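Local coordinates for protein alcohol dehydrogenase, zinc-containing (Thermotoga maritima, PDB 1VJ0) that probably acts as a zinc-dependent alcohol dehydrogenase of the medium-chain family, an oxidoreductase with two zinc ions bound in each chain, at residues A[75-87]-A[97-109]. Residues are numbered along the deposited sequence; the frame is centred on the assembly and turned at random.
Sequences LGHEGAGRVVEVN and LLKPGDLIVWNRG
Val83 packs against the type II turn 99-102, touching Lys99, Gly101 and Asp102. The contact pairs strands 78-86 and 103-106, antiparallel neighbours in the GroES-like domain of a medium-chain dehydrogenase. Val83 is gripped at its backbone N and O. Val83 N donates to Asp102 O (2.8 Å), and Val83 O accepts from Gly101 N (2.7 Å) in the turn. With CG1 anti to the backbone N (chi1 177°), that methyl lies against Lys99 O, while Val83 CG2 meets Ile104 CG2 at 4.0 Å. Asp102 ties the turn from within, its carboxylate taking the backbone N and the NZ of Lys99.

Gly81 and Ile104 form a hydrogen-bonded pair, with Gly81 O to Ile104 N at 2.8 Å. Trp106 lies along the glycine-rich backbone beside them. Gly79 C sits over one face of its ring, 3.6 Å from Trp106 CH2, and Gly81 N comes to the ring edge at CZ3. The backbone of Gly79 is so close to the indole that there is no room for a side chain. With an alanine at Trp106 the indole is gone, which is likely to open a gap over Gly79 and beside Gly81 N.

Near the end of the pairing, water 2 bridges Gly79 N and Trp106 O. Arg108 then runs alongside His77, which binds a zinc ion with Glu78, Cys55 and Cys178. The guanidinium plane is turned 57° from the imidazole. The touch is through the aliphatic chain: Arg108 CD lies 3.6 Å from His77 CD2, and Arg108 CB lies 3.3 Å from His77 O.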
loop_
_atom_site.group_PDB
_atom_site.type_symbol
_atom_site.label_atom_id
_atom_site.label_comp_id
_atom_site.label_asym_id
_atom_site.label_seq_id
_atom_site.Cartn_x
_atom_site.Cartn_y
_atom_site.Cartn_z
ATOM N N LEU A 75 -1.049 26.210 -29.394
ATOM C CA LEU A 75 -1.205 24.841 -28.968
ATOM C C LEU A 75 0.162 24.232 -28.762
ATOM O O LEU A 75 1.199 24.883 -29.046
ATOM C CB LEU A 75 -2.007 24.033 -29.985
ATOM C CG LEU A 75 -3.454 24.445 -30.208
ATOM C CD1 LEU A 75 -3.975 23.771 -31.457
ATOM C CD2 LEU A 75 -4.298 24.109 -29.023
ATOM N N GLY A 76 0.147 22.980 -28.285
ATOM C CA GLY A 76 1.357 22.181 -28.126
ATOM C C GLY A 76 1.691 22.081 -26.656
ATOM O O GLY A 76 2.163 23.045 -26.077
ATOM N N HIS A 77 1.440 20.926 -26.057
ATOM C CA HIS A 77 1.719 20.706 -24.631
ATOM C C HIS A 77 2.807 19.642 -24.393
ATOM O O HIS A 77 3.031 19.195 -23.254
ATOM C CB HIS A 77 0.414 20.348 -23.920
ATOM C CG HIS A 77 -0.295 19.170 -24.505
ATOM N ND1 HIS A 77 -1.255 19.290 -25.490
ATOM C CD2 HIS A 77 -0.196 17.843 -24.227
ATOM C CE1 HIS A 77 -1.697 18.083 -25.817
ATOM N NE2 HIS A 77 -1.067 17.189 -25.067
ATOM N N GLU A 78 3.454 19.217 -25.479
ATOM C CA GLU A 78 4.520 18.226 -25.443
ATOM C C GLU A 78 5.784 18.909 -26.043
ATOM O O GLU A 78 5.865 19.136 -27.267
ATOM C CB GLU A 78 4.124 17.033 -26.347
ATOM C CG GLU A 78 2.918 16.190 -25.877
ATOM C CD GLU A 78 2.373 15.196 -26.928
ATOM O OE1 GLU A 78 3.098 14.550 -27.731
ATOM O OE2 GLU A 78 1.174 15.057 -26.964
ATOM N N GLY A 79 6.777 19.175 -25.193
ATOM C CA GLY A 79 7.948 19.905 -25.578
ATOM C C GLY A 79 9.273 19.531 -24.927
ATOM O O GLY A 79 9.331 19.017 -23.802
ATOM N N ALA A 80 10.336 19.746 -25.681
ATOM C CA ALA A 80 11.708 19.681 -25.157
ATOM C C ALA A 80 12.452 20.807 -25.781
ATOM O O ALA A 80 12.179 21.189 -26.923
ATOM C CB ALA A 80 12.355 18.366 -25.492
ATOM N N GLY A 81 13.393 21.375 -25.050
ATOM C CA GLY A 81 14.198 22.437 -25.620
ATOM C C GLY A 81 15.455 22.828 -24.834
ATOM O O GLY A 81 15.985 22.072 -24.024
ATOM N N ARG A 82 15.922 24.020 -25.131
ATOM C CA ARG A 82 17.162 24.535 -24.666
ATOM C C ARG A 82 16.940 25.847 -23.952
ATOM O O ARG A 82 16.263 26.751 -24.478
ATOM C CB ARG A 82 18.088 24.751 -25.856
ATOM C CG ARG A 82 19.465 25.229 -25.471
ATOM C CD ARG A 82 20.356 25.613 -26.633
ATOM N NE ARG A 82 20.764 24.439 -27.421
ATOM C CZ ARG A 82 20.462 24.232 -28.711
ATOM N NH1 ARG A 82 19.753 25.113 -29.422
ATOM N NH2 ARG A 82 20.894 23.116 -29.312
ATOM N N VAL A 83 17.553 25.966 -22.783
ATOM C CA VAL A 83 17.432 27.179 -21.961
ATOM C C VAL A 83 18.099 28.343 -22.683
ATOM O O VAL A 83 19.268 28.269 -23.086
ATOM C CB VAL A 83 18.024 26.973 -20.518
ATOM C CG1 VAL A 83 17.963 28.242 -19.733
ATOM C CG2 VAL A 83 17.256 25.921 -19.791
ATOM N N VAL A 84 17.363 29.441 -22.833
ATOM C CA VAL A 84 17.916 30.666 -23.375
ATOM C C VAL A 84 18.269 31.586 -22.220
ATOM O O VAL A 84 19.376 32.077 -22.145
ATOM C CB VAL A 84 16.941 31.384 -24.379
ATOM C CG1 VAL A 84 17.535 32.708 -24.908
ATOM C CG2 VAL A 84 16.596 30.463 -25.527
ATOM N N GLU A 85 17.317 31.833 -21.338
ATOM C CA GLU A 85 17.569 32.649 -20.205
ATOM C C GLU A 85 16.629 32.311 -19.044
ATOM O O GLU A 85 15.571 31.724 -19.211
ATOM C CB GLU A 85 17.548 34.130 -20.615
ATOM C CG GLU A 85 16.204 34.772 -20.728
ATOM C CD GLU A 85 16.268 36.228 -21.218
ATOM O OE1 GLU A 85 16.888 36.487 -22.278
ATOM O OE2 GLU A 85 15.683 37.131 -20.525
ATOM N N VAL A 86 17.096 32.629 -17.854
ATOM C CA VAL A 86 16.368 32.491 -16.632
ATOM C C VAL A 86 16.355 33.854 -15.989
ATOM O O VAL A 86 17.398 34.448 -15.748
ATOM C CB VAL A 86 17.051 31.536 -15.609
ATOM C CG1 VAL A 86 16.164 31.331 -14.429
ATOM C CG2 VAL A 86 17.383 30.174 -16.244
ATOM N N ASN A 87 15.161 34.330 -15.687
ATOM C CA ASN A 87 14.979 35.619 -14.991
ATOM C C ASN A 87 15.125 35.403 -13.466
ATOM O O ASN A 87 14.138 35.174 -12.811
ATOM C CB ASN A 87 13.577 36.189 -15.320
ATOM C CG ASN A 87 13.228 37.401 -14.471
ATOM O OD1 ASN A 87 13.503 37.408 -13.258
ATOM N ND2 ASN A 87 12.602 38.411 -15.078
ATOM N N LEU A 97 21.029 23.860 -10.862
ATOM C CA LEU A 97 20.814 25.174 -11.415
ATOM C C LEU A 97 20.860 25.194 -12.941
ATOM O O LEU A 97 21.837 24.799 -13.535
ATOM C CB LEU A 97 21.867 26.169 -10.882
ATOM C CG LEU A 97 21.530 26.832 -9.548
ATOM C CD1 LEU A 97 22.760 27.586 -8.966
ATOM C CD2 LEU A 97 20.352 27.770 -9.682
ATOM N N LEU A 98 19.787 25.676 -13.552
ATOM C CA LEU A 98 19.694 25.818 -14.996
ATOM C C LEU A 98 20.555 27.000 -15.418
ATOM O O LEU A 98 20.624 28.039 -14.694
ATOM C CB LEU A 98 18.229 26.067 -15.420
ATOM C CG LEU A 98 17.219 24.942 -15.096
ATOM C CD1 LEU A 98 15.848 25.239 -15.733
ATOM C CD2 LEU A 98 17.692 23.582 -15.519
ATOM N N LYS A 99 21.214 26.828 -16.574
ATOM C CA LYS A 99 21.975 27.860 -17.225
ATOM C C LYS A 99 21.678 27.878 -18.727
ATOM O O LYS A 99 21.195 26.874 -19.272
ATOM C CB LYS A 99 23.471 27.639 -16.952
ATOM C CG LYS A 99 23.977 26.301 -17.331
ATOM C CD LYS A 99 25.514 26.164 -17.132
ATOM C CE LYS A 99 26.024 24.781 -17.666
ATOM N NZ LYS A 99 25.141 23.634 -17.280
ATOM N N PRO A 100 21.925 29.009 -19.392
ATOM C CA PRO A 100 21.696 29.113 -20.847
ATOM C C PRO A 100 22.420 27.979 -21.564
ATOM O O PRO A 100 23.555 27.672 -21.238
ATOM C CB PRO A 100 22.299 30.479 -21.220
ATOM C CG PRO A 100 22.249 31.272 -19.933
ATOM C CD PRO A 100 22.415 30.269 -18.814
ATOM N N GLY A 101 21.757 27.321 -22.485
ATOM C CA GLY A 101 22.386 26.187 -23.164
ATOM C C GLY A 101 21.968 24.818 -22.632
ATOM O O GLY A 101 22.149 23.809 -23.339
ATOM N N ASP A 102 21.468 24.734 -21.390
ATOM C CA ASP A 102 20.964 23.462 -20.876
ATOM C C ASP A 102 19.806 22.913 -21.701
ATOM O O ASP A 102 18.927 23.666 -22.122
ATOM C CB ASP A 102 20.484 23.576 -19.430
ATOM C CG ASP A 102 21.629 23.752 -18.437
ATOM O OD1 ASP A 102 22.796 23.485 -18.773
ATOM O OD2 ASP A 102 21.448 24.177 -17.283
ATOM N N LEU A 103 19.785 21.592 -21.879
ATOM C CA LEU A 103 18.643 20.907 -22.504
ATOM C C LEU A 103 17.742 20.504 -21.392
ATOM O O LEU A 103 18.209 20.041 -20.339
ATOM C CB LEU A 103 19.081 19.694 -23.327
ATOM C CG LEU A 103 20.086 19.993 -24.450
ATOM C CD1 LEU A 103 20.573 18.731 -25.103
ATOM C CD2 LEU A 103 19.499 20.920 -25.503
ATOM N N ILE A 104 16.446 20.704 -21.603
ATOM C CA ILE A 104 15.444 20.371 -20.616
ATOM C C ILE A 104 14.188 19.775 -21.199
ATOM O O ILE A 104 13.851 19.974 -22.379
ATOM C CB ILE A 104 15.081 21.636 -19.764
ATOM C CG1 ILE A 104 14.400 22.728 -20.612
ATOM C CG2 ILE A 104 16.312 22.138 -19.082
ATOM C CD1 ILE A 104 13.711 23.838 -19.750
ATOM N N VAL A 105 13.489 19.040 -20.344
ATOM C CA VAL A 105 12.104 18.741 -20.540
ATOM C C VAL A 105 11.367 19.168 -19.258
ATOM O O VAL A 105 11.992 19.488 -18.239
ATOM C CB VAL A 105 11.837 17.259 -20.867
ATOM C CG1 VAL A 105 12.425 16.921 -22.186
ATOM C CG2 VAL A 105 12.409 16.322 -19.777
ATOM N N TRP A 106 10.041 19.236 -19.341
ATOM C CA TRP A 106 9.267 19.768 -18.256
ATOM C C TRP A 106 7.881 19.183 -18.213
ATOM O O TRP A 106 7.325 18.694 -19.220
ATOM C CB TRP A 106 9.172 21.315 -18.340
ATOM C CG TRP A 106 8.560 21.826 -19.611
ATOM C CD1 TRP A 106 7.237 22.123 -19.817
ATOM C CD2 TRP A 106 9.222 22.112 -20.861
ATOM N NE1 TRP A 106 7.044 22.557 -21.101
ATOM C CE2 TRP A 106 8.238 22.552 -21.769
ATOM C CE3 TRP A 106 10.536 22.030 -21.299
ATOM C CZ2 TRP A 106 8.531 22.911 -23.082
ATOM C CZ3 TRP A 106 10.830 22.374 -22.615
ATOM C CH2 TRP A 106 9.825 22.813 -23.491
ATOM N N ASN A 107 7.308 19.241 -17.030
ATOM C CA ASN A 107 5.898 18.838 -16.850
ATOM C C ASN A 107 4.999 19.958 -17.436
ATOM O O ASN A 107 5.090 21.134 -17.052
ATOM C CB ASN A 107 5.617 18.590 -15.332
ATOM C CG ASN A 107 4.214 18.056 -15.034
ATOM O OD1 ASN A 107 3.319 18.035 -15.899
ATOM N ND2 ASN A 107 4.020 17.607 -13.778
ATOM N N ARG A 108 4.099 19.580 -18.336
ATOM C CA ARG A 108 3.184 20.544 -18.966
ATOM C C ARG A 108 2.238 21.234 -18.001
ATOM O O ARG A 108 1.769 22.337 -18.264
ATOM C CB ARG A 108 2.368 19.810 -20.049
ATOM C CG ARG A 108 1.368 18.787 -19.552
ATOM C CD ARG A 108 0.533 18.263 -20.701
ATOM N NE ARG A 108 -0.485 17.337 -20.267
ATOM C CZ ARG A 108 -0.241 16.071 -19.951
ATOM N NH1 ARG A 108 0.954 15.593 -20.041
ATOM N NH2 ARG A 108 -1.213 15.278 -19.532
ATOM N N GLY A 109 1.961 20.586 -16.868
ATOM C CA GLY A 109 0.940 21.058 -15.944
ATOM C C GLY A 109 1.521 21.645 -14.685
ATOM O O GLY A 109 2.497 21.118 -14.127
HETATM O O HOH W 1 4.671 21.525 -22.205
HETATM O O HOH W 2 6.617 19.380 -21.937
HETATM O O HOH W 3 22.819 23.457 -25.864
#